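Local coordinates for protein dihydropteroate synthase 2 (Mycobacterium tuberculosis, PDB 2VP8) that probably lacks dihydropteroate synthase activity and a role in folate metabolism, although it appears able to bind the inhibitor dapsone, at residues B[41-47]-B[78-83]; B[32-37]-B[116-120]; B[275-280]-B[297-301]; B[68-72]-B[110-115]. All coordinates share one frame; numbering follows the deposited sequence.

In the fold
Three of the contacts lie within a barrel of the TIM type, parallel strands inside and helices outside, and contact 2 joins an N-terminal hairpin to it. Contact 1 is the most central: it joins two neighbouring strands by backbone hydrogen bonds and a salt bridge to a buried aspartate. Contact 2 meets the same sheet one strand further on, where the hairpin rests on residues leading into strand 119-123; it is partly buried and its direct touch is largely apolar, with waters bridging polar groups. Contacts 3 and 4 both pair helices of the outer layer. The first is a buried, close-set alanine and valine packing at the subunit interface, the second a wider, partly buried one with an aromatic cluster on its outer side. Contact 4 reaches contact 1 through Ile-82.

Contact 1: residues B[41-47]-B[78-83]; sequences RALIMAI and GADVID
Asp-80 OD2 is gripped by two donors of the 41-47 segment. Arg-41 NH1 meets the syn lone pair of Asp-80 OD2 at 2.8 Å in a salt bridge, and Ile-44 N takes the anti lone pair of that same Asp-80 OD2, also at 2.8 Å. The other carboxylate oxygen, OD1, is held by the backbone N of Ala-38, which leaves this buried acid well supplied with donors. The guanidinium has three bonds of its own: NH1 also donates to Ala-42 O nearly in its own plane, and Arg-41 NH2 reaches Gly-78 O at 2.8 Å in a more bent bond, tilted from that plane. Ile-44 CD1 lies over one face, toward its rim. With chi1 at 60°, CG of Arg-41 sits between backbone N and carbonyl carbon, and the extended chain beyond it carries the group across. Gly-78 suits its place because it ends helix 65-76 in a Schellman motif, with positive phi.

This is the first beta-alpha-beta crossover of a TIM barrel: strand 43-49, helix 65-76, then strand 81-85 alongside and parallel. Ile-44 O receives both Asp-80 N and Val-81 N, after which Ala-46 N donates to Val-81 O (2.7 Å) and Asp-83 N to Ala-46 O (2.7 Å). On the helix side, Ala-46 CB meets Ala-79 CB at 3.7 Å, small residues against which Ala-74 of helix 65-76 packs. On the opposite face Met-45 lies across Val-81 and Asp-83. The carboxylate of Asp-83, bonded to Ser-121, Asn-142 and Arg-287, is about 7 Å, side chain to side chain, from His-220, which by similarity marks family members without synthase activity.

Contact 2: residues B[32-37]-B[116-120]; sequences LCGRPV and PDQLI
Apolar packing centres on Leu-119, whose side chain packs against the hairpin formed by strands 30-32 and 35-37. CG of Leu-119, opposite its backbone N (chi1 162°), points the chain at the hairpin; Leu-119 CD2 lies 3.6 Å from Leu-32 CB and also approaches Val-37 CG2, while Leu-119 CD1 comes to 4.2 Å from Cys-33 CB. Nearer the backbone, Leu-119 CB touches Arg-35 CB at 3.6 Å, so the aliphatic root of the arginine takes part in the same packing. The Pro-36 ring crosses Asp-117 at about a right angle, Pro-36 CG lying 3.6 Å from Asp-117 CB; a rigid, apolar ring is well placed at this partly exposed edge of the contact.

The two hairpin strands are joined by a type I' turn from Leu-32 to Arg-35 in which Gly-34 readily adopts positive phi. The hairpin lies against residues 116-119, which lead into barrel strand 119-123.

Polar groups meet across the contact through water. One water accepts from Arg-35 NH1 at 3.0 Å and donates to Asp-117 OD1 at 2.7 Å, linking charges too far apart for a salt bridge. A second accepts from Leu-119 N (2.7 Å) and donates to Pro-36 O (2.9 Å), tying the two backbones where no direct hydrogen bond forms.

The charged end of Arg-35 finds its firm partner further off. A bend at chi2 (-69°) turns the chain along the 116-118 backbone, Pro-116 O lies over one guanidinium face at an angle too poor for a hydrogen bond, and NH2 makes a salt bridge with Asp-139.

Contact 3: residues B[275-280]-B[297-301]; sequences TALAAA and VLEMV
Between Thr-275, Ala-276, Ala-279 and Ala-280 on one helix and Val-297, Leu-298 and Val-301 on the other, no ring or other planar side chain offers a face or an edge; methyl groups do the touching. Val-301 is the most deeply engaged. CG1 of Val-301, which a chi1 of 176° directs at the other helix, reaches Ala-279 CB at 4.0 Å and packs on the backbone of Ala-280, while CG2 of Val-301 turns to Ala-276 and meets Ala-276 CB at 4.1 Å. One turn earlier Val-297 repeats this with a single methyl, Val-297 CG1 lying 4.0 Å from Ala-276 CB and also facing Thr-275.

Leu-298 leaves its helix to one flank, but its end swings back: Leu-298 CD2 comes 3.6 Å from Ala-279 CB and 3.8 Å from Thr-275 CG2, with the leucine and threonine chains crossing at about a right angle. Thr-275 suits this spot because its two branches divide the work: the methyl packs across the contact while OG1 is satisfied by Thr-271 O in its own helix.

The segment axes approach to 9.3 Å and cross at -45°. Alanines permit this closeness, and the row Val-297 to Val-301 settles between the rows Thr-275 to Ala-279 and Ala-276 to Ala-280, an arrangement consistent with ridges-into-grooves packing.

Helices 267-280 and 291-306 flank strand 285-288 in sequence, and Phe-286 of that strand touches Thr-275, Ala-279 and Leu-298 from the barrel side. The second subunit packs close by: its Leu-277 meets Ala-276, and its Glu-269 and Gly-270 meet Val-297 and Met-300, so these two helices also form part of the dimer interface.

Contact 4: residues B[68-72]-B[110-115]; sequences RDAVH and WLRGAY
Val-71 and Leu-111 mark the closest approach of the two helical backbones, their CA atoms 7.9 Å apart. The segment axes run the same general way at 41° and come no closer than 11.4 Å, a spacing wide enough for large side chains. On the inner side Val-71 CG1 meets Leu-111 CD1 at 3.7 Å and slides past Tyr-115 CE1, branched apolar groups fitting a buried seam.

Toward the surface, Trp-110 does most of the work. A chi1 of 171° swings its indole across to the other helix, and Arg-68 CG sits over the six-membered ring of Trp-110 in a CH-pi contact, 3.6 Å from the centroid. At the indole's edge lies His-72, with His-72 NE2 3.4 Å from Trp-110 CZ2; the two planes are 70° apart in an oblique pair, neither stacked nor edge-to-face. The histidine in turn meets Tyr-115 rim to rim, completing an aromatic cluster. One water joins Tyr-115 OH to His-72 O, donating to that carbonyl oxygen at 2.6 Å.

Val-71 and Leu-111 both rest on Ile-82 of strand 81-85, which places helices 65-76 and 98-114 side by side in the outer helical layer of a TIM barrel.

Contact 1: residues B[41-47]-B[78-83]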
loop_
_atom_site.group_PDB
_atom_site.type_symbol
_atom_site.label_atom_id
_atom_site.label_comp_id
_atom_site.label_asym_id
_atom_site.label_seq_id
_atom_site.Cartn_x
_atom_site.Cartn_y
_atom_site.Cartn_z
ATOM N N ARG B 41 -12.283 6.988 -7.324
ATOM C CA ARG B 41 -11.555 6.046 -6.470
ATOM C C ARG B 41 -12.397 4.801 -6.206
ATOM O O ARG B 41 -13.600 4.779 -6.496
ATOM C CB ARG B 41 -11.167 6.685 -5.130
ATOM C CG ARG B 41 -12.341 7.162 -4.297
ATOM C CD ARG B 41 -11.977 7.329 -2.829
ATOM N NE ARG B 41 -12.999 8.068 -2.081
ATOM C CZ ARG B 41 -14.146 7.542 -1.652
ATOM N NH1 ARG B 41 -14.437 6.261 -1.892
ATOM N NH2 ARG B 41 -15.011 8.300 -0.988
ATOM N N ALA B 42 -11.748 3.772 -5.661
ATOM C CA ALA B 42 -12.421 2.602 -5.133
ATOM C C ALA B 42 -13.354 3.016 -3.988
ATOM O O ALA B 42 -13.141 4.047 -3.334
ATOM C CB ALA B 42 -11.408 1.591 -4.662
ATOM N N LEU B 43 -14.384 2.215 -3.750
ATOM C CA LEU B 43 -15.425 2.587 -2.812
ATOM C C LEU B 43 -15.186 2.044 -1.433
ATOM O O LEU B 43 -14.476 1.054 -1.265
ATOM C CB LEU B 43 -16.786 2.101 -3.299
ATOM C CG LEU B 43 -17.106 2.359 -4.767
ATOM C CD1 LEU B 43 -18.428 1.681 -5.112
ATOM C CD2 LEU B 43 -17.112 3.859 -5.041
ATOM N N ILE B 44 -15.805 2.698 -0.453
ATOM C CA ILE B 44 -15.692 2.337 0.957
ATOM C C ILE B 44 -17.044 1.903 1.525
ATOM O O ILE B 44 -18.032 2.643 1.441
ATOM C CB ILE B 44 -15.195 3.525 1.789
ATOM C CG1 ILE B 44 -13.870 4.067 1.232
ATOM C CG2 ILE B 44 -15.069 3.125 3.272
ATOM C CD1 ILE B 44 -13.535 5.469 1.709
ATOM N N MET B 45 -17.074 0.702 2.096
ATOM C CA MET B 45 -18.218 0.204 2.852
ATOM C C MET B 45 -17.906 0.352 4.346
ATOM O O MET B 45 -16.972 -0.256 4.860
ATOM C CB MET B 45 -18.496 -1.251 2.485
ATOM C CG MET B 45 -19.588 -1.908 3.286
ATOM S SD MET B 45 -19.715 -3.687 2.972
ATOM C CE MET B 45 -20.959 -3.694 1.685
ATOM N N ALA B 46 -18.681 1.190 5.027
ATOM C CA ALA B 46 -18.462 1.487 6.433
ATOM C C ALA B 46 -19.298 0.569 7.317
ATOM O O ALA B 46 -20.522 0.539 7.203
ATOM C CB ALA B 46 -18.813 2.918 6.696
ATOM N N ILE B 47 -18.631 -0.184 8.187
ATOM C CA ILE B 47 -19.304 -1.073 9.126
ATOM C C ILE B 47 -19.914 -0.276 10.280
ATOM O O ILE B 47 -19.203 0.385 11.033
ATOM C CB ILE B 47 -18.327 -2.133 9.700
ATOM C CG1 ILE B 47 -17.731 -2.986 8.580
ATOM C CG2 ILE B 47 -19.021 -3.007 10.748
ATOM C CD1 ILE B 47 -16.594 -3.881 9.015
ATOM N N GLY B 78 -16.776 10.070 3.677
ATOM C CA GLY B 78 -16.912 9.601 2.301
ATOM C C GLY B 78 -17.200 8.126 2.111
ATOM O O GLY B 78 -16.800 7.543 1.095
ATOM N N ALA B 79 -17.887 7.517 3.075
ATOM C CA ALA B 79 -18.333 6.129 2.924
ATOM C C ALA B 79 -19.323 6.040 1.769
ATOM O O ALA B 79 -20.234 6.872 1.644
ATOM C CB ALA B 79 -18.970 5.620 4.197
ATOM N N ASP B 80 -19.137 5.041 0.918
ATOM C CA ASP B 80 -19.998 4.880 -0.240
ATOM C C ASP B 80 -21.151 3.960 0.104
ATOM O O ASP B 80 -22.243 4.084 -0.450
ATOM C CB ASP B 80 -19.194 4.338 -1.404
ATOM C CG ASP B 80 -18.125 5.296 -1.846
ATOM O OD1 ASP B 80 -18.484 6.362 -2.410
ATOM O OD2 ASP B 80 -16.934 4.995 -1.611
ATOM N N VAL B 81 -20.883 3.041 1.031
ATOM C CA VAL B 81 -21.882 2.136 1.553
ATOM C C VAL B 81 -21.817 2.188 3.073
ATOM O O VAL B 81 -20.737 2.248 3.643
ATOM C CB VAL B 81 -21.634 0.693 1.070
ATOM C CG1 VAL B 81 -22.664 -0.260 1.649
ATOM C CG2 VAL B 81 -21.658 0.620 -0.456
ATOM N N ILE B 82 -22.979 2.201 3.718
ATOM C CA ILE B 82 -23.063 1.979 5.146
ATOM C C ILE B 82 -23.576 0.562 5.322
ATOM O O ILE B 82 -24.679 0.225 4.891
ATOM C CB ILE B 82 -24.012 2.989 5.859
ATOM C CG1 ILE B 82 -23.636 4.438 5.524
ATOM C CG2 ILE B 82 -24.012 2.772 7.377
ATOM C CD1 ILE B 82 -22.263 4.852 5.997
ATOM N N ASP B 83 -22.758 -0.269 5.947
ATOM C CA ASP B 83 -23.080 -1.670 6.148
ATOM C C ASP B 83 -23.590 -1.859 7.574
ATOM O O ASP B 83 -22.808 -1.857 8.523
ATOM C CB ASP B 83 -21.840 -2.524 5.868
ATOM C CG ASP B 83 -22.113 -3.995 5.947
ATOM O OD1 ASP B 83 -22.955 -4.508 5.175
ATOM O OD2 ASP B 83 -21.465 -4.651 6.783
#

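Contact 2: residues B[32-37]-B[116-120]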
loop_
_atom_site.group_PDB
_atom_site.type_symbol
_atom_site.label_atom_id
_atom_site.label_comp_id
_atom_site.label_asym_id
_atom_site.label_seq_id
_atom_site.Cartn_x
_atom_site.Cartn_y
_atom_site.Cartn_z
ATOM N N LEU B 32 -23.714 2.808 -7.845
ATOM C CA LEU B 32 -23.844 1.401 -7.495
ATOM C C LEU B 32 -25.236 1.217 -6.922
ATOM O O LEU B 32 -25.684 2.031 -6.110
ATOM C CB LEU B 32 -22.802 0.993 -6.458
ATOM C CG LEU B 32 -22.096 -0.364 -6.562
ATOM C CD1 LEU B 32 -21.763 -0.843 -5.158
ATOM C CD2 LEU B 32 -22.891 -1.432 -7.321
ATOM N N CYS B 33 -25.919 0.158 -7.354
ATOM C CA CYS B 33 -27.312 -0.110 -6.960
ATOM C C CYS B 33 -28.182 1.142 -7.004
ATOM O O CYS B 33 -28.956 1.391 -6.091
ATOM C CB CYS B 33 -27.391 -0.748 -5.565
ATOM S SG CYS B 33 -26.450 -2.282 -5.379
ATOM N N GLY B 34 -28.036 1.934 -8.061
ATOM C CA GLY B 34 -28.845 3.138 -8.253
ATOM C C GLY B 34 -28.540 4.292 -7.309
ATOM O O GLY B 34 -29.262 5.285 -7.299
ATOM N N ARG B 35 -27.473 4.171 -6.525
ATOM C CA ARG B 35 -27.085 5.216 -5.579
ATOM C C ARG B 35 -25.774 5.903 -5.958
ATOM O O ARG B 35 -24.838 5.245 -6.418
ATOM C CB ARG B 35 -26.946 4.646 -4.161
ATOM C CG ARG B 35 -28.179 3.937 -3.632
ATOM C CD ARG B 35 -29.295 4.908 -3.377
ATOM N NE ARG B 35 -30.464 4.225 -2.856
ATOM C CZ ARG B 35 -31.673 4.757 -2.808
ATOM N NH1 ARG B 35 -31.873 5.988 -3.258
ATOM N NH2 ARG B 35 -32.675 4.054 -2.314
ATOM N N PRO B 36 -25.701 7.231 -5.738
ATOM C CA PRO B 36 -24.464 7.977 -5.935
ATOM C C PRO B 36 -23.335 7.382 -5.108
ATOM O O PRO B 36 -23.513 7.052 -3.928
ATOM C CB PRO B 36 -24.810 9.385 -5.436
ATOM C CG PRO B 36 -26.068 9.232 -4.648
ATOM C CD PRO B 36 -26.795 8.106 -5.283
ATOM N N VAL B 37 -22.180 7.253 -5.745
ATOM C CA VAL B 37 -21.054 6.550 -5.190
ATOM C C VAL B 37 -19.819 7.235 -5.791
ATOM O O VAL B 37 -19.870 7.716 -6.931
ATOM C CB VAL B 37 -21.170 5.045 -5.568
ATOM C CG1 VAL B 37 -20.144 4.626 -6.630
ATOM C CG2 VAL B 37 -21.085 4.162 -4.342
ATOM N N PRO B 116 -31.038 10.091 2.158
ATOM C CA PRO B 116 -31.887 9.473 1.137
ATOM C C PRO B 116 -31.095 8.834 0.001
ATOM O O PRO B 116 -31.535 7.831 -0.557
ATOM C CB PRO B 116 -32.720 10.646 0.604
ATOM C CG PRO B 116 -32.619 11.708 1.645
ATOM C CD PRO B 116 -31.269 11.542 2.262
ATOM N N ASP B 117 -29.937 9.401 -0.329
ATOM C CA ASP B 117 -29.149 8.938 -1.467
ATOM C C ASP B 117 -27.992 8.024 -1.068
ATOM O O ASP B 117 -27.094 7.743 -1.874
ATOM C CB ASP B 117 -28.635 10.141 -2.256
ATOM C CG ASP B 117 -29.723 10.807 -3.059
ATOM O OD1 ASP B 117 -30.253 10.153 -3.984
ATOM O OD2 ASP B 117 -30.054 11.977 -2.770
ATOM N N GLN B 118 -28.011 7.559 0.177
ATOM C CA GLN B 118 -26.912 6.753 0.692
ATOM C C GLN B 118 -27.146 5.305 0.341
ATOM O O GLN B 118 -28.248 4.799 0.494
ATOM C CB GLN B 118 -26.779 6.904 2.211
ATOM C CG GLN B 118 -25.646 6.094 2.824
ATOM C CD GLN B 118 -24.293 6.501 2.287
ATOM O OE1 GLN B 118 -23.921 7.667 2.358
ATOM N NE2 GLN B 118 -23.551 5.542 1.745
ATOM N N LEU B 119 -26.114 4.631 -0.133
ATOM C CA LEU B 119 -26.266 3.224 -0.418
ATOM C C LEU B 119 -26.136 2.459 0.893
ATOM O O LEU B 119 -25.128 2.566 1.586
ATOM C CB LEU B 119 -25.276 2.795 -1.505
ATOM C CG LEU B 119 -24.849 1.365 -1.810
ATOM C CD1 LEU B 119 -25.968 0.365 -1.782
ATOM C CD2 LEU B 119 -24.167 1.362 -3.153
ATOM N N ILE B 120 -27.187 1.729 1.245
ATOM C CA ILE B 120 -27.235 0.993 2.499
ATOM C C ILE B 120 -27.139 -0.498 2.231
ATOM O O ILE B 120 -27.845 -1.030 1.370
ATOM C CB ILE B 120 -28.549 1.275 3.282
ATOM C CG1 ILE B 120 -28.673 2.760 3.631
ATOM C CG2 ILE B 120 -28.616 0.429 4.556
ATOM C CD1 ILE B 120 -30.089 3.196 3.957
HETATM O O HOH W 1 -30.559 7.758 -5.285
HETATM O O HOH W 2 -24.081 5.790 -1.393
#

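Contact 3: residues B[275-280]-B[297-301]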
loop_
_atom_site.group_PDB
_atom_site.type_symbol
_atom_site.label_atom_id
_atom_site.label_comp_id
_atom_site.label_asym_id
_atom_site.label_seq_id
_atom_site.Cartn_x
_atom_site.Cartn_y
_atom_site.Cartn_z
ATOM N N THR B 275 -4.539 -2.729 1.495
ATOM C CA THR B 275 -5.605 -1.961 0.879
ATOM C C THR B 275 -5.063 -1.367 -0.408
ATOM O O THR B 275 -5.654 -1.557 -1.479
ATOM C CB THR B 275 -6.135 -0.865 1.834
ATOM O OG1 THR B 275 -6.589 -1.480 3.051
ATOM C CG2 THR B 275 -7.280 -0.082 1.195
ATOM N N ALA B 276 -3.916 -0.695 -0.292
ATOM C CA ALA B 276 -3.256 -0.036 -1.412
ATOM C C ALA B 276 -3.082 -0.997 -2.573
ATOM O O ALA B 276 -3.556 -0.742 -3.680
ATOM C CB ALA B 276 -1.924 0.513 -0.974
ATOM N N LEU B 277 -2.432 -2.125 -2.296
ATOM C CA LEU B 277 -2.208 -3.164 -3.284
ATOM C C LEU B 277 -3.511 -3.652 -3.911
ATOM O O LEU B 277 -3.628 -3.727 -5.128
ATOM C CB LEU B 277 -1.426 -4.320 -2.658
ATOM C CG LEU B 277 0.105 -4.250 -2.811
ATOM C CD1 LEU B 277 0.701 -2.946 -2.300
ATOM C CD2 LEU B 277 0.789 -5.443 -2.152
ATOM N N ALA B 278 -4.495 -3.957 -3.075
ATOM C CA ALA B 278 -5.767 -4.461 -3.560
ATOM C C ALA B 278 -6.432 -3.425 -4.473
ATOM O O ALA B 278 -6.923 -3.767 -5.558
ATOM C CB ALA B 278 -6.671 -4.826 -2.391
ATOM N N ALA B 279 -6.432 -2.162 -4.031
ATOM C CA ALA B 279 -6.977 -1.068 -4.821
ATOM C C ALA B 279 -6.233 -0.897 -6.148
ATOM O O ALA B 279 -6.841 -0.562 -7.157
ATOM C CB ALA B 279 -6.941 0.206 -4.036
ATOM N N ALA B 280 -4.923 -1.131 -6.148
ATOM C CA ALA B 280 -4.128 -0.943 -7.359
ATOM C C ALA B 280 -4.386 -2.053 -8.367
ATOM O O ALA B 280 -4.166 -1.876 -9.562
ATOM C CB ALA B 280 -2.651 -0.849 -7.027
ATOM N N VAL B 297 -5.930 6.387 1.554
ATOM C CA VAL B 297 -5.122 5.412 0.827
ATOM C C VAL B 297 -5.633 5.282 -0.610
ATOM O O VAL B 297 -4.869 5.431 -1.561
ATOM C CB VAL B 297 -5.117 4.038 1.533
ATOM C CG1 VAL B 297 -4.630 2.948 0.593
ATOM C CG2 VAL B 297 -4.251 4.093 2.792
ATOM N N LEU B 298 -6.933 5.033 -0.754
ATOM C CA LEU B 298 -7.590 4.920 -2.056
ATOM C C LEU B 298 -7.451 6.166 -2.919
ATOM O O LEU B 298 -7.403 6.071 -4.140
ATOM C CB LEU B 298 -9.073 4.609 -1.864
ATOM C CG LEU B 298 -9.343 3.378 -1.007
ATOM C CD1 LEU B 298 -10.835 3.122 -0.964
ATOM C CD2 LEU B 298 -8.597 2.163 -1.551
ATOM N N GLU B 299 -7.410 7.332 -2.287
ATOM C CA GLU B 299 -7.161 8.580 -3.001
ATOM C C GLU B 299 -5.738 8.605 -3.572
ATOM O O GLU B 299 -5.514 9.058 -4.696
ATOM C CB GLU B 299 -7.414 9.779 -2.088
ATOM C CG GLU B 299 -8.891 10.057 -1.868
ATOM C CD GLU B 299 -9.177 11.160 -0.852
ATOM O OE1 GLU B 299 -8.238 11.721 -0.248
ATOM O OE2 GLU B 299 -10.369 11.464 -0.651
ATOM N N MET B 300 -4.784 8.096 -2.801
ATOM C CA MET B 300 -3.393 8.119 -3.213
ATOM C C MET B 300 -3.169 7.137 -4.366
ATOM O O MET B 300 -2.497 7.465 -5.352
ATOM C CB MET B 300 -2.491 7.823 -2.014
ATOM C CG MET B 300 -1.013 7.778 -2.309
ATOM S SD MET B 300 -0.327 9.222 -3.133
ATOM C CE MET B 300 -0.323 10.463 -1.842
ATOM N N VAL B 301 -3.751 5.944 -4.238
ATOM C CA VAL B 301 -3.716 4.931 -5.290
ATOM C C VAL B 301 -4.315 5.515 -6.560
ATOM O O VAL B 301 -3.718 5.442 -7.647
ATOM C CB VAL B 301 -4.487 3.659 -4.879
ATOM C CG1 VAL B 301 -4.534 2.653 -6.022
ATOM C CG2 VAL B 301 -3.837 3.023 -3.649
#

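Contact 4: residues B[68-72]-B[110-115]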
loop_
_atom_site.group_PDB
_atom_site.type_symbol
_atom_site.label_atom_id
_atom_site.label_comp_id
_atom_site.label_asym_id
_atom_site.label_seq_id
_atom_site.Cartn_x
_atom_site.Cartn_y
_atom_site.Cartn_z
ATOM N N ARG B 68 -25.967 6.329 15.418
ATOM C CA ARG B 68 -26.311 7.473 14.581
ATOM C C ARG B 68 -25.054 8.250 14.219
ATOM O O ARG B 68 -24.824 8.566 13.049
ATOM C CB ARG B 68 -27.296 8.393 15.296
ATOM C CG ARG B 68 -28.744 7.995 15.158
ATOM C CD ARG B 68 -29.648 9.184 15.365
ATOM N NE ARG B 68 -30.264 9.181 16.683
ATOM C CZ ARG B 68 -29.815 9.857 17.730
ATOM N NH1 ARG B 68 -28.728 10.613 17.632
ATOM N NH2 ARG B 68 -30.465 9.776 18.880
ATOM N N ASP B 69 -24.235 8.531 15.230
ATOM C CA ASP B 69 -23.002 9.264 15.049
ATOM C C ASP B 69 -22.046 8.504 14.148
ATOM O O ASP B 69 -21.417 9.101 13.277
ATOM C CB ASP B 69 -22.347 9.545 16.397
ATOM C CG ASP B 69 -23.072 10.611 17.194
ATOM O OD1 ASP B 69 -23.946 11.314 16.632
ATOM O OD2 ASP B 69 -22.759 10.758 18.397
ATOM N N ALA B 70 -21.953 7.189 14.357
ATOM C CA ALA B 70 -21.115 6.311 13.531
ATOM C C ALA B 70 -21.446 6.493 12.062
ATOM O O ALA B 70 -20.546 6.631 11.229
ATOM C CB ALA B 70 -21.288 4.861 13.934
ATOM N N VAL B 71 -22.742 6.519 11.756
ATOM C CA VAL B 71 -23.195 6.757 10.389
ATOM C C VAL B 71 -22.782 8.155 9.944
ATOM O O VAL B 71 -22.142 8.305 8.904
ATOM C CB VAL B 71 -24.717 6.550 10.228
ATOM C CG1 VAL B 71 -25.185 6.986 8.836
ATOM C CG2 VAL B 71 -25.071 5.105 10.475
ATOM N N HIS B 72 -23.118 9.167 10.738
ATOM C CA HIS B 72 -22.815 10.541 10.361
ATOM C C HIS B 72 -21.340 10.721 10.033
ATOM O O HIS B 72 -21.000 11.443 9.097
ATOM C CB HIS B 72 -23.209 11.527 11.457
ATOM C CG HIS B 72 -24.681 11.632 11.684
ATOM N ND1 HIS B 72 -25.227 11.777 12.940
ATOM C CD2 HIS B 72 -25.722 11.618 10.819
ATOM C CE1 HIS B 72 -26.541 11.845 12.839
ATOM N NE2 HIS B 72 -26.867 11.753 11.562
ATOM N N TRP B 110 -34.308 4.914 9.855
ATOM C CA TRP B 110 -33.717 6.191 10.231
ATOM C C TRP B 110 -32.634 6.606 9.243
ATOM O O TRP B 110 -32.573 7.772 8.838
ATOM C CB TRP B 110 -33.128 6.169 11.649
ATOM C CG TRP B 110 -32.341 7.422 11.916
ATOM C CD1 TRP B 110 -32.838 8.631 12.322
ATOM C CD2 TRP B 110 -30.928 7.610 11.739
ATOM N NE1 TRP B 110 -31.824 9.546 12.430
ATOM C CE2 TRP B 110 -30.640 8.951 12.078
ATOM C CE3 TRP B 110 -29.877 6.772 11.338
ATOM C CZ2 TRP B 110 -29.343 9.481 12.018
ATOM C CZ3 TRP B 110 -28.582 7.296 11.287
ATOM C CH2 TRP B 110 -28.330 8.639 11.626
ATOM N N LEU B 111 -31.786 5.649 8.869
ATOM C CA LEU B 111 -30.641 5.918 8.011
ATOM C C LEU B 111 -31.118 6.432 6.664
ATOM O O LEU B 111 -30.616 7.441 6.168
ATOM C CB LEU B 111 -29.772 4.653 7.887
ATOM C CG LEU B 111 -28.508 4.450 7.025
ATOM C CD1 LEU B 111 -27.811 5.718 6.560
ATOM C CD2 LEU B 111 -27.537 3.569 7.774
ATOM N N ARG B 112 -32.112 5.751 6.098
ATOM C CA ARG B 112 -32.707 6.136 4.820
ATOM C C ARG B 112 -33.331 7.529 4.919
ATOM O O ARG B 112 -33.273 8.309 3.962
ATOM C CB ARG B 112 -33.760 5.110 4.404
ATOM C CG ARG B 112 -34.417 5.358 3.049
ATOM C CD ARG B 112 -33.765 4.549 1.958
ATOM N NE ARG B 112 -32.523 5.173 1.552
ATOM C CZ ARG B 112 -31.489 4.546 0.997
ATOM N NH1 ARG B 112 -31.511 3.238 0.762
ATOM N NH2 ARG B 112 -30.411 5.254 0.693
ATOM N N GLY B 113 -33.913 7.832 6.081
ATOM C CA GLY B 113 -34.530 9.129 6.337
ATOM C C GLY B 113 -33.512 10.249 6.317
ATOM O O GLY B 113 -33.751 11.295 5.707
ATOM N N ALA B 114 -32.372 10.014 6.973
ATOM C CA ALA B 114 -31.322 11.021 7.144
ATOM C C ALA B 114 -30.521 11.205 5.864
ATOM O O ALA B 114 -30.167 12.320 5.486
ATOM C CB ALA B 114 -30.400 10.617 8.272
ATOM N N TYR B 115 -30.247 10.091 5.197
ATOM C CA TYR B 115 -29.439 10.095 4.003
ATOM C C TYR B 115 -30.159 9.372 2.878
ATOM O O TYR B 115 -29.922 8.184 2.654
ATOM C CB TYR B 115 -28.113 9.423 4.298
ATOM C CG TYR B 115 -27.265 10.169 5.298
ATOM C CD1 TYR B 115 -27.155 9.730 6.614
ATOM C CD2 TYR B 115 -26.567 11.305 4.921
ATOM C CE1 TYR B 115 -26.365 10.408 7.528
ATOM C CE2 TYR B 115 -25.787 11.987 5.818
ATOM C CZ TYR B 115 -25.683 11.538 7.117
ATOM O OH TYR B 115 -24.902 12.247 7.992
HETATM O O HOH W 3 -22.516 13.300 8.127
#